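Local coordinates for poly(ADP-ribose) glycohydrolase (Thermomonospora curvata, PDB 3SIG), which hydrolyses the ribose-ribose bonds of poly(ADP-ribose), using a macrodomain-type fold that holds ADP-ribose in its active-site pocket, at residues H2-I14 against F104-R117. Numbering follows the deposited sequence.
Sequences HSRRAIAAETVEI and FLSGAHAQEEGLAR. With AR6 ([(2R,3S,4R,5R)-5-(6-aminopurin-9-yl)-3,4-dihydroxy-oxolan-2-yl]methyl [hydroxy-[[(2R,3S,4R,5S)-3,4,5-trihydroxyoxolan-2-yl]methoxy]phosphoryl] hydrogen phosphate), chain B.
The guanidinium of Arg4 lies flat on the imidazole of His109, planes 9° apart and centres 4.5 Å apart, with His109 CB over the guanidinium centre and NH1 above the ring, toward its rim. A bend at chi3 (-62°) turns the group so that its NE-H meets Gly107 O in the guanidinium plane, in a nearly straight bond (Arg4 NE to Gly107 O, 2.8 Å). Arg117 crosses from the other helix, one guanidinium face against Arg4 CD, its own CD beside Ile7 CG2; Arg4's long aliphatic stem thus packs while its NE bonds. Replacing Arg4 with an alanine would probably leave Gly107 O without this donor and one face of His109 without its stacked partner. Small Ala8 lets the 104-106 turn come close, its CB 3.6 Å from Phe104 CD2, and Leu105 CD2 touches both Ala8 CB and Val12 CG2. Deeper in, Thr11 OG1 donates to Arg117 O (2.7 Å), which Arg157 NE also reaches. At Gly107's positive phi a CB would press on Ser106 O and crowd Arg5 N. Beyond this loop, Gln111 N, Glu112 and Glu113 bind ADP-ribose, the two carboxylates accepting from ribose hydroxyls. Two side-chain-to-carbonyl bonds and the apolar patch round Ala8 thus tie the N-terminal helix to the segment carrying these ligand-binding residues.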
# COMPACT_ATOMS: atom_id res chain seq x y z
N HIS A 2 13.46 17.52 -6.92
CA HIS A 2 13.56 17.60 -8.36
C HIS A 2 13.87 16.24 -8.97
O HIS A 2 13.35 15.89 -10.02
CB HIS A 2 14.60 18.66 -8.74
CG HIS A 2 14.13 20.05 -8.49
ND1 HIS A 2 14.81 20.93 -7.67
CD2 HIS A 2 13.03 20.71 -8.92
CE1 HIS A 2 14.15 22.08 -7.63
NE2 HIS A 2 13.07 21.97 -8.38
N SER A 3 14.73 15.47 -8.33
CA SER A 3 15.06 14.15 -8.86
C SER A 3 13.85 13.22 -8.81
O SER A 3 13.63 12.43 -9.72
CB SER A 3 16.22 13.52 -8.11
OG SER A 3 16.12 13.75 -6.72
N ARG A 4 13.09 13.27 -7.71
CA ARG A 4 11.85 12.52 -7.61
C ARG A 4 10.84 12.94 -8.68
O ARG A 4 10.19 12.10 -9.27
CB ARG A 4 11.22 12.64 -6.22
CG ARG A 4 11.99 11.89 -5.14
CD ARG A 4 11.30 11.92 -3.78
NE ARG A 4 11.15 13.26 -3.23
CZ ARG A 4 11.99 13.82 -2.37
NH1 ARG A 4 13.07 13.17 -1.96
NH2 ARG A 4 11.73 15.04 -1.93
N ARG A 5 10.73 14.24 -8.96
CA ARG A 5 9.83 14.71 -9.99
C ARG A 5 10.25 14.15 -11.36
O ARG A 5 9.41 13.72 -12.16
CB ARG A 5 9.80 16.24 -9.97
CG ARG A 5 8.82 16.87 -10.93
CD ARG A 5 8.92 18.39 -10.88
NE ARG A 5 8.37 19.01 -12.09
CZ ARG A 5 8.66 20.24 -12.50
NH1 ARG A 5 9.49 21.01 -11.81
NH2 ARG A 5 8.11 20.72 -13.62
N ALA A 6 11.55 14.16 -11.65
CA ALA A 6 12.06 13.62 -12.91
C ALA A 6 11.77 12.13 -13.04
O ALA A 6 11.36 11.67 -14.10
CB ALA A 6 13.56 13.89 -13.05
N ILE A 7 11.99 11.38 -11.97
CA ILE A 7 11.71 9.96 -11.98
C ILE A 7 10.22 9.68 -12.21
O ILE A 7 9.84 8.85 -13.04
CB ILE A 7 12.18 9.31 -10.68
CG1 ILE A 7 13.71 9.27 -10.66
CG2 ILE A 7 11.61 7.92 -10.56
CD1 ILE A 7 14.27 8.91 -9.32
N ALA A 8 9.37 10.44 -11.51
CA ALA A 8 7.93 10.31 -11.73
C ALA A 8 7.52 10.55 -13.17
O ALA A 8 6.74 9.77 -13.72
CB ALA A 8 7.18 11.24 -10.84
N ALA A 9 8.05 11.58 -13.80
CA ALA A 9 7.72 11.85 -15.18
C ALA A 9 8.21 10.72 -16.09
O ALA A 9 7.55 10.37 -17.06
CB ALA A 9 8.31 13.21 -15.61
N GLU A 10 9.40 10.20 -15.80
CA GLU A 10 9.93 9.10 -16.60
C GLU A 10 9.01 7.86 -16.47
O GLU A 10 8.74 7.18 -17.46
CB GLU A 10 11.33 8.73 -16.15
CG GLU A 10 11.97 7.66 -17.04
CD GLU A 10 13.36 7.26 -16.59
OE1 GLU A 10 13.50 6.68 -15.51
OE2 GLU A 10 14.31 7.53 -17.34
N THR A 11 8.53 7.61 -15.26
CA THR A 11 7.63 6.48 -15.06
C THR A 11 6.34 6.68 -15.85
O THR A 11 5.87 5.75 -16.52
CB THR A 11 7.36 6.29 -13.59
OG1 THR A 11 8.57 5.84 -12.99
CG2 THR A 11 6.24 5.25 -13.34
N VAL A 12 5.76 7.87 -15.83
CA VAL A 12 4.60 8.10 -16.67
C VAL A 12 4.89 7.88 -18.15
O VAL A 12 4.05 7.30 -18.83
CB VAL A 12 4.05 9.50 -16.42
CG1 VAL A 12 3.05 9.90 -17.54
CG2 VAL A 12 3.41 9.56 -15.05
N GLU A 13 6.06 8.30 -18.65
CA GLU A 13 6.46 8.04 -20.04
C GLU A 13 6.53 6.53 -20.31
O GLU A 13 6.06 6.04 -21.33
CB GLU A 13 7.82 8.68 -20.37
CG GLU A 13 8.33 8.33 -21.79
CD GLU A 13 9.68 8.96 -22.18
OE1 GLU A 13 10.18 9.82 -21.43
OE2 GLU A 13 10.23 8.59 -23.23
N ILE A 14 7.13 5.82 -19.37
CA ILE A 14 7.29 4.36 -19.48
C ILE A 14 5.92 3.70 -19.57
O ILE A 14 5.71 2.79 -20.39
CB ILE A 14 8.12 3.81 -18.30
CG1 ILE A 14 9.58 4.16 -18.51
CG2 ILE A 14 7.93 2.31 -18.15
CD1 ILE A 14 10.41 3.97 -17.29
N PHE A 104 3.11 12.26 -6.30
CA PHE A 104 4.35 11.76 -6.86
C PHE A 104 4.87 12.63 -7.98
O PHE A 104 6.08 12.81 -8.10
CB PHE A 104 4.28 10.27 -7.24
CG PHE A 104 3.65 9.94 -8.57
CD1 PHE A 104 2.30 10.13 -8.81
CD2 PHE A 104 4.42 9.34 -9.55
CE1 PHE A 104 1.75 9.78 -10.02
CE2 PHE A 104 3.88 8.96 -10.75
CZ PHE A 104 2.53 9.19 -10.99
N LEU A 105 3.97 13.15 -8.83
CA LEU A 105 4.41 13.95 -9.97
C LEU A 105 4.96 15.31 -9.59
O LEU A 105 5.66 15.91 -10.40
CB LEU A 105 3.31 14.04 -11.03
CG LEU A 105 3.17 12.73 -11.83
CD1 LEU A 105 1.77 12.64 -12.46
CD2 LEU A 105 4.25 12.57 -12.86
N SER A 106 4.67 15.78 -8.39
CA SER A 106 5.30 17.00 -7.89
C SER A 106 6.57 16.71 -7.11
O SER A 106 7.17 17.62 -6.52
CB SER A 106 4.33 17.71 -6.95
OG SER A 106 3.11 18.00 -7.60
N GLY A 107 6.97 15.45 -7.04
CA GLY A 107 8.17 15.08 -6.33
C GLY A 107 8.03 14.91 -4.84
O GLY A 107 9.02 14.91 -4.10
N ALA A 108 6.79 14.75 -4.36
CA ALA A 108 6.58 14.52 -2.93
C ALA A 108 7.18 13.18 -2.51
O ALA A 108 7.34 12.27 -3.33
CB ALA A 108 5.10 14.56 -2.57
N HIS A 109 7.51 13.06 -1.23
CA HIS A 109 8.24 11.93 -0.69
C HIS A 109 7.51 11.30 0.49
O HIS A 109 7.58 11.78 1.61
CB HIS A 109 9.60 12.43 -0.21
CG HIS A 109 10.54 11.35 0.24
ND1 HIS A 109 10.57 10.09 -0.31
CD2 HIS A 109 11.53 11.38 1.17
CE1 HIS A 109 11.52 9.38 0.27
NE2 HIS A 109 12.13 10.14 1.16
N ALA A 110 6.80 10.23 0.20
CA ALA A 110 6.14 9.38 1.18
C ALA A 110 5.95 8.01 0.53
O ALA A 110 6.40 7.79 -0.60
CB ALA A 110 4.82 10.01 1.64
N GLN A 111 5.32 7.09 1.23
CA GLN A 111 5.27 5.71 0.76
C GLN A 111 4.52 5.54 -0.56
O GLN A 111 5.01 4.89 -1.49
CB GLN A 111 4.71 4.78 1.83
CG GLN A 111 4.80 3.30 1.53
CD GLN A 111 3.45 2.68 1.24
OE1 GLN A 111 2.47 3.36 0.86
NE2 GLN A 111 3.37 1.37 1.40
N GLU A 112 3.35 6.12 -0.67
CA GLU A 112 2.56 5.97 -1.88
C GLU A 112 3.31 6.51 -3.08
O GLU A 112 3.31 5.92 -4.15
CB GLU A 112 1.19 6.66 -1.77
CG GLU A 112 0.43 6.57 -3.13
CD GLU A 112 -1.02 6.98 -3.07
OE1 GLU A 112 -1.37 7.88 -2.26
OE2 GLU A 112 -1.82 6.44 -3.90
N GLU A 113 3.93 7.67 -2.93
CA GLU A 113 4.68 8.27 -4.04
C GLU A 113 5.79 7.35 -4.52
O GLU A 113 6.05 7.25 -5.71
CB GLU A 113 5.21 9.64 -3.66
CG GLU A 113 4.12 10.71 -3.50
CD GLU A 113 3.44 10.77 -2.14
OE1 GLU A 113 3.71 9.92 -1.27
OE2 GLU A 113 2.62 11.70 -1.96
N GLY A 114 6.48 6.71 -3.57
CA GLY A 114 7.50 5.76 -3.97
C GLY A 114 6.91 4.59 -4.75
O GLY A 114 7.48 4.13 -5.75
N LEU A 115 5.76 4.11 -4.33
CA LEU A 115 5.12 3.03 -5.09
C LEU A 115 4.78 3.51 -6.50
O LEU A 115 5.03 2.80 -7.50
CB LEU A 115 3.83 2.56 -4.41
CG LEU A 115 4.00 2.04 -2.97
CD1 LEU A 115 2.68 1.62 -2.40
CD2 LEU A 115 5.04 0.91 -2.86
N ALA A 116 4.24 4.72 -6.61
CA ALA A 116 3.84 5.25 -7.90
C ALA A 116 5.05 5.55 -8.82
O ALA A 116 4.95 5.42 -10.03
CB ALA A 116 2.98 6.52 -7.70
N ARG A 117 6.18 5.90 -8.25
CA ARG A 117 7.35 6.15 -9.06
C ARG A 117 7.95 4.85 -9.56
O ARG A 117 8.73 4.86 -10.52
CB ARG A 117 8.44 6.85 -8.23
CG ARG A 117 8.22 8.34 -7.99
CD ARG A 117 9.48 9.12 -7.54
NE ARG A 117 10.13 8.47 -6.43
CZ ARG A 117 9.77 8.58 -5.16
NH1 ARG A 117 8.78 9.38 -4.79
NH2 ARG A 117 10.40 7.86 -4.25
N1 AR6 B . 8.26 1.66 3.04
C2 AR6 B . 7.91 1.32 4.28
N3 AR6 B . 7.61 2.19 5.28
C4 AR6 B . 7.66 3.49 4.91
C5 AR6 B . 8.03 3.91 3.58
C6 AR6 B . 8.31 2.91 2.68
N6 AR6 B . 8.69 3.25 1.38
N7 AR6 B . 7.95 5.34 3.58
C8 AR6 B . 7.62 5.70 4.78
N9 AR6 B . 7.44 4.66 5.64
PA AR6 B . 3.37 7.59 5.00
PB AR6 B . 0.50 7.86 5.75
C1' AR6 B . 7.04 4.61 7.05
O1A AR6 B . 3.65 8.86 5.72
O1B AR6 B . -0.57 6.80 5.60
C1D AR6 B . 1.22 10.24 1.00
O1D AR6 B . 1.46 11.52 0.48
C2' AR6 B . 7.39 5.85 7.83
O2' AR6 B . 7.73 5.51 9.15
O2A AR6 B . 3.77 7.49 3.55
O2B AR6 B . 0.78 8.39 7.12
C2D AR6 B . -0.09 9.78 0.48
O2D AR6 B . -0.32 9.93 -0.88
C3' AR6 B . 6.11 6.61 7.81
O3' AR6 B . 5.95 7.42 8.93
O3A AR6 B . 1.83 7.21 5.17
C3D AR6 B . -1.07 10.20 1.49
O3D AR6 B . -1.44 11.49 1.09
C4' AR6 B . 5.05 5.55 7.76
O4' AR6 B . 5.66 4.40 7.21
C4D AR6 B . -0.27 10.18 2.75
O4D AR6 B . 1.10 10.33 2.41
C5' AR6 B . 3.79 5.91 6.98
O5' AR6 B . 4.12 6.33 5.67
C5D AR6 B . -0.47 8.93 3.59
O5D AR6 B . 0.21 9.10 4.81
O HOH W 1 6.88 14.99 -12.69